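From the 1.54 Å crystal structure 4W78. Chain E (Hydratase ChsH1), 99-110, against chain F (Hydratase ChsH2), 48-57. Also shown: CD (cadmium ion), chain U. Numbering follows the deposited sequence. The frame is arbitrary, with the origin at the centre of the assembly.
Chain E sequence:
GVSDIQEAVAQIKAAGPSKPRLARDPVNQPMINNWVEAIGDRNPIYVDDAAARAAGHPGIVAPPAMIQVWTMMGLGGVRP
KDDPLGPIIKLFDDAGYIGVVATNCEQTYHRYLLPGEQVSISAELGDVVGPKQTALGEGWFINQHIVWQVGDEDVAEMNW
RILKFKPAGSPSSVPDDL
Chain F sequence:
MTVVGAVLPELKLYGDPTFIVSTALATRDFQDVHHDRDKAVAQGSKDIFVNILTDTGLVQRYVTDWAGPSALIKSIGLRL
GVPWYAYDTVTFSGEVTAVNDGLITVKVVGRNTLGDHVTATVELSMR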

# COMPACT_ATOMS: atom_id res chain seq x y z
N GLY E 99 2.09 -19.43 -15.36
CA GLY E 99 1.35 -18.24 -15.71
C GLY E 99 0.01 -18.22 -14.99
O GLY E 99 -0.57 -19.28 -14.73
N VAL E 100 -0.46 -17.02 -14.66
CA VAL E 100 -1.79 -16.88 -14.06
C VAL E 100 -2.46 -15.59 -14.53
O VAL E 100 -1.83 -14.53 -14.61
CB VAL E 100 -1.73 -16.93 -12.50
CG1 VAL E 100 -0.89 -15.79 -11.92
CG2 VAL E 100 -3.16 -16.88 -11.91
N VAL E 101 -3.74 -15.70 -14.87
CA VAL E 101 -4.55 -14.52 -15.12
C VAL E 101 -5.97 -14.82 -14.66
O VAL E 101 -6.51 -15.88 -14.92
CB VAL E 101 -4.54 -14.09 -16.61
CG1 VAL E 101 -5.01 -15.22 -17.50
CG2 VAL E 101 -5.38 -12.84 -16.83
N ALA E 102 -6.58 -13.88 -13.93
CA ALA E 102 -7.99 -14.02 -13.59
C ALA E 102 -8.81 -13.60 -14.79
O ALA E 102 -8.47 -12.61 -15.45
CB ALA E 102 -8.32 -13.14 -12.40
N THR E 103 -9.90 -14.31 -15.07
CA THR E 103 -10.60 -14.10 -16.33
C THR E 103 -12.07 -13.69 -16.19
O THR E 103 -12.62 -13.07 -17.09
CB THR E 103 -10.53 -15.33 -17.26
OG1 THR E 103 -11.18 -16.45 -16.63
CG2 THR E 103 -9.08 -15.71 -17.57
N ASN E 104 -12.70 -14.06 -15.09
CA ASN E 104 -14.12 -13.76 -14.89
C ASN E 104 -14.36 -13.60 -13.41
O ASN E 104 -13.72 -14.26 -12.60
CB ASN E 104 -15.02 -14.91 -15.36
CG ASN E 104 -14.76 -15.34 -16.79
OD1 ASN E 104 -13.81 -16.08 -17.07
ND2 ASN E 104 -15.62 -14.91 -17.71
N CYS E 105 -15.27 -12.70 -13.04
CA CYS E 105 -15.63 -12.54 -11.65
C CYS E 105 -17.08 -12.10 -11.58
O CYS E 105 -17.46 -11.13 -12.23
CB CYS E 105 -14.73 -11.49 -10.99
SG CYS E 105 -15.03 -11.22 -9.22
N GLU E 106 -17.90 -12.83 -10.83
CA GLU E 106 -19.29 -12.43 -10.59
C GLU E 106 -19.52 -12.35 -9.09
O GLU E 106 -19.35 -13.34 -8.38
CB GLU E 106 -20.25 -13.46 -11.18
CG GLU E 106 -20.04 -13.78 -12.64
CD GLU E 106 -20.83 -15.01 -13.04
OE1 GLU E 106 -20.22 -15.96 -13.59
OE2 GLU E 106 -22.05 -15.04 -12.79
N GLN E 107 -19.89 -11.17 -8.60
CA GLN E 107 -20.13 -10.98 -7.18
C GLN E 107 -21.55 -10.50 -6.95
O GLN E 107 -22.05 -9.68 -7.71
CB GLN E 107 -19.16 -9.95 -6.60
CG GLN E 107 -17.68 -10.37 -6.70
CD GLN E 107 -16.73 -9.43 -5.99
OE1 GLN E 107 -17.03 -8.25 -5.76
NE2 GLN E 107 -15.55 -9.94 -5.64
N THR E 108 -22.20 -11.04 -5.92
CA THR E 108 -23.50 -10.54 -5.48
C THR E 108 -23.35 -10.00 -4.07
O THR E 108 -22.61 -10.56 -3.26
CB THR E 108 -24.56 -11.63 -5.51
OG1 THR E 108 -24.19 -12.69 -4.62
CG2 THR E 108 -24.71 -12.18 -6.91
N TYR E 109 -24.01 -8.88 -3.78
CA TYR E 109 -23.88 -8.25 -2.48
C TYR E 109 -25.24 -8.21 -1.82
O TYR E 109 -26.15 -7.56 -2.31
CB TYR E 109 -23.30 -6.83 -2.62
CG TYR E 109 -22.13 -6.75 -3.58
CD1 TYR E 109 -20.89 -7.28 -3.25
CD2 TYR E 109 -22.27 -6.13 -4.82
CE1 TYR E 109 -19.83 -7.21 -4.14
CE2 TYR E 109 -21.22 -6.05 -5.71
CZ TYR E 109 -20.00 -6.60 -5.37
OH TYR E 109 -18.97 -6.50 -6.28
N HIS E 110 -25.38 -8.93 -0.71
CA HIS E 110 -26.69 -8.99 -0.06
C HIS E 110 -27.04 -7.66 0.59
O HIS E 110 -28.20 -7.23 0.60
CB HIS E 110 -26.71 -10.11 0.97
CG HIS E 110 -28.01 -10.23 1.69
ND1 HIS E 110 -29.15 -10.70 1.08
CD2 HIS E 110 -28.36 -9.94 2.96
CE1 HIS E 110 -30.15 -10.69 1.95
NE2 HIS E 110 -29.69 -10.24 3.10
N ILE F 48 3.44 -5.08 -16.43
CA ILE F 48 2.48 -5.18 -15.34
C ILE F 48 1.08 -4.83 -15.86
O ILE F 48 0.93 -4.09 -16.83
CB ILE F 48 2.84 -4.27 -14.16
CG1 ILE F 48 2.85 -2.80 -14.58
CG2 ILE F 48 4.22 -4.69 -13.59
CD1 ILE F 48 2.98 -1.85 -13.38
N PHE F 49 0.07 -5.40 -15.21
CA PHE F 49 -1.30 -5.21 -15.66
C PHE F 49 -2.24 -5.14 -14.47
O PHE F 49 -1.95 -5.65 -13.39
CB PHE F 49 -1.74 -6.31 -16.65
CG PHE F 49 -1.58 -7.71 -16.13
CD1 PHE F 49 -2.59 -8.33 -15.39
CD2 PHE F 49 -0.43 -8.44 -16.42
CE1 PHE F 49 -2.44 -9.63 -14.93
CE2 PHE F 49 -0.28 -9.74 -15.95
CZ PHE F 49 -1.29 -10.33 -15.21
N VAL F 50 -3.36 -4.48 -14.72
CA VAL F 50 -4.38 -4.23 -13.69
C VAL F 50 -5.01 -5.54 -13.23
O VAL F 50 -5.30 -6.43 -14.04
CB VAL F 50 -5.45 -3.28 -14.26
CG1 VAL F 50 -6.64 -3.11 -13.30
CG2 VAL F 50 -4.85 -1.93 -14.60
N ASN F 51 -5.26 -5.66 -11.92
CA ASN F 51 -5.84 -6.90 -11.36
C ASN F 51 -7.37 -6.90 -11.40
O ASN F 51 -8.00 -5.87 -11.66
CB ASN F 51 -5.31 -7.18 -9.94
CG ASN F 51 -5.95 -6.29 -8.87
OD1 ASN F 51 -6.44 -5.21 -9.16
ND2 ASN F 51 -5.96 -6.76 -7.63
N ILE F 52 -7.97 -8.05 -11.15
CA ILE F 52 -9.41 -8.16 -11.35
C ILE F 52 -10.20 -7.48 -10.23
O ILE F 52 -11.33 -7.03 -10.45
CB ILE F 52 -9.84 -9.64 -11.59
CG1 ILE F 52 -11.25 -9.69 -12.21
CG2 ILE F 52 -9.72 -10.45 -10.31
CD1 ILE F 52 -11.56 -11.07 -12.78
N LEU F 53 -9.62 -7.37 -9.04
CA LEU F 53 -10.31 -6.68 -7.93
C LEU F 53 -10.41 -5.19 -8.26
O LEU F 53 -11.36 -4.53 -7.87
CB LEU F 53 -9.61 -6.88 -6.57
CG LEU F 53 -9.68 -8.29 -5.94
CD1 LEU F 53 -8.76 -9.27 -6.65
CD2 LEU F 53 -9.34 -8.27 -4.45
N THR F 54 -9.41 -4.66 -8.96
CA THR F 54 -9.46 -3.27 -9.40
C THR F 54 -10.47 -3.10 -10.54
O THR F 54 -11.22 -2.12 -10.55
CB THR F 54 -8.07 -2.78 -9.82
OG1 THR F 54 -7.22 -2.77 -8.67
CG2 THR F 54 -8.13 -1.40 -10.45
N ASP F 55 -10.52 -4.03 -11.49
CA ASP F 55 -11.58 -3.99 -12.51
C ASP F 55 -12.98 -3.94 -11.88
O ASP F 55 -13.83 -3.14 -12.31
CB ASP F 55 -11.49 -5.19 -13.45
CG ASP F 55 -10.34 -5.09 -14.42
OD1 ASP F 55 -10.08 -3.97 -14.94
OD2 ASP F 55 -9.69 -6.13 -14.69
N THR F 56 -13.22 -4.78 -10.88
CA THR F 56 -14.52 -4.78 -10.20
C THR F 56 -14.78 -3.42 -9.53
O THR F 56 -15.89 -2.85 -9.63
CB THR F 56 -14.58 -5.89 -9.14
OG1 THR F 56 -14.29 -7.16 -9.76
CG2 THR F 56 -15.96 -5.95 -8.51
N GLY F 57 -13.77 -2.87 -8.86
CA GLY F 57 -13.91 -1.59 -8.18
C GLY F 57 -14.15 -0.46 -9.15
O GLY F 57 -14.94 0.44 -8.87
CD CD U . -29.96 -9.99 5.83
O HOH W 1 -16.94 -8.86 -10.14

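The strand 99-109 of ChsH1 packs against the first turns of a ChsH2 helix through a small, largely apolar contact, in which no direct hydrogen bond crosses between the two stretches and a single water links them. The contact buries 312 Å² in total, and the strand and helix axes run at 45° to each other, 9.6 Å apart at their closest approach.

Ile52(F), the first residue of the helix, is the centre of the contact and gives up more area to the other stretch than any other residue. The backbones come nearest here, with the CA atoms of Ala102(E) and Ile52(F) 6.4 Å apart. With chi1 and chi2 both t, the isoleucine side chain is extended and brings CD1 down onto the strand. Its CG2 lies 3.7 Å from CB of Ala102(E), and its CD1 lies 3.7 Å from CB of Cys105(E) and 3.8 Å from the backbone C of Asn104(E). The small alanine side chain points toward the helix and meets the isoleucine with a single methyl, while the side chains of Thr103(E) and Asn104(E) turn away. These two are joined instead by a hydrogen bond from Thr103(E) OG1 to Asn104(E) OD1 (2.7 Å).

One turn further along the helix, Thr56(F) meets the later part of the strand. Its methyl, CG2, rests 3.7 Å from OE1 of Gln107(E) and 3.8 Å from OH of Tyr109(E). Those two polar atoms are already paired, because Tyr109(E) OH donates to Gln107(E) OE1 at 2.7 Å, so the methyl packs against a polar pair that is satisfied within its own strand. The threonine hydroxyl serves the bridge: water 1 lies 3.2 Å from Thr56(F) OG1, to which it is hydrogen-bonded, and donates a weak hydrogen bond to Cys105(E) O at 3.1 Å. Threonine thus offers a methyl for packing and a hydroxyl for the water.

Before the helix, Phe49(F) reaches toward the strand with its ring edge, bringing CZ to 4.3 Å from the carbonyl O of Val100(E), which lies near the ring plane.

The helix start that presents Ile52(F) is capped by Asn51(F). Its OD1 accepts from Thr54(F) N (3.0 Å) and from Thr54(F) OG1 (2.6 Å), meeting the need of a backbone amide in the first turn. At the far end of the ChsH1 stretch, well away from the helix, His110(E) NE2 binds the cadmium ion at 2.8 Å.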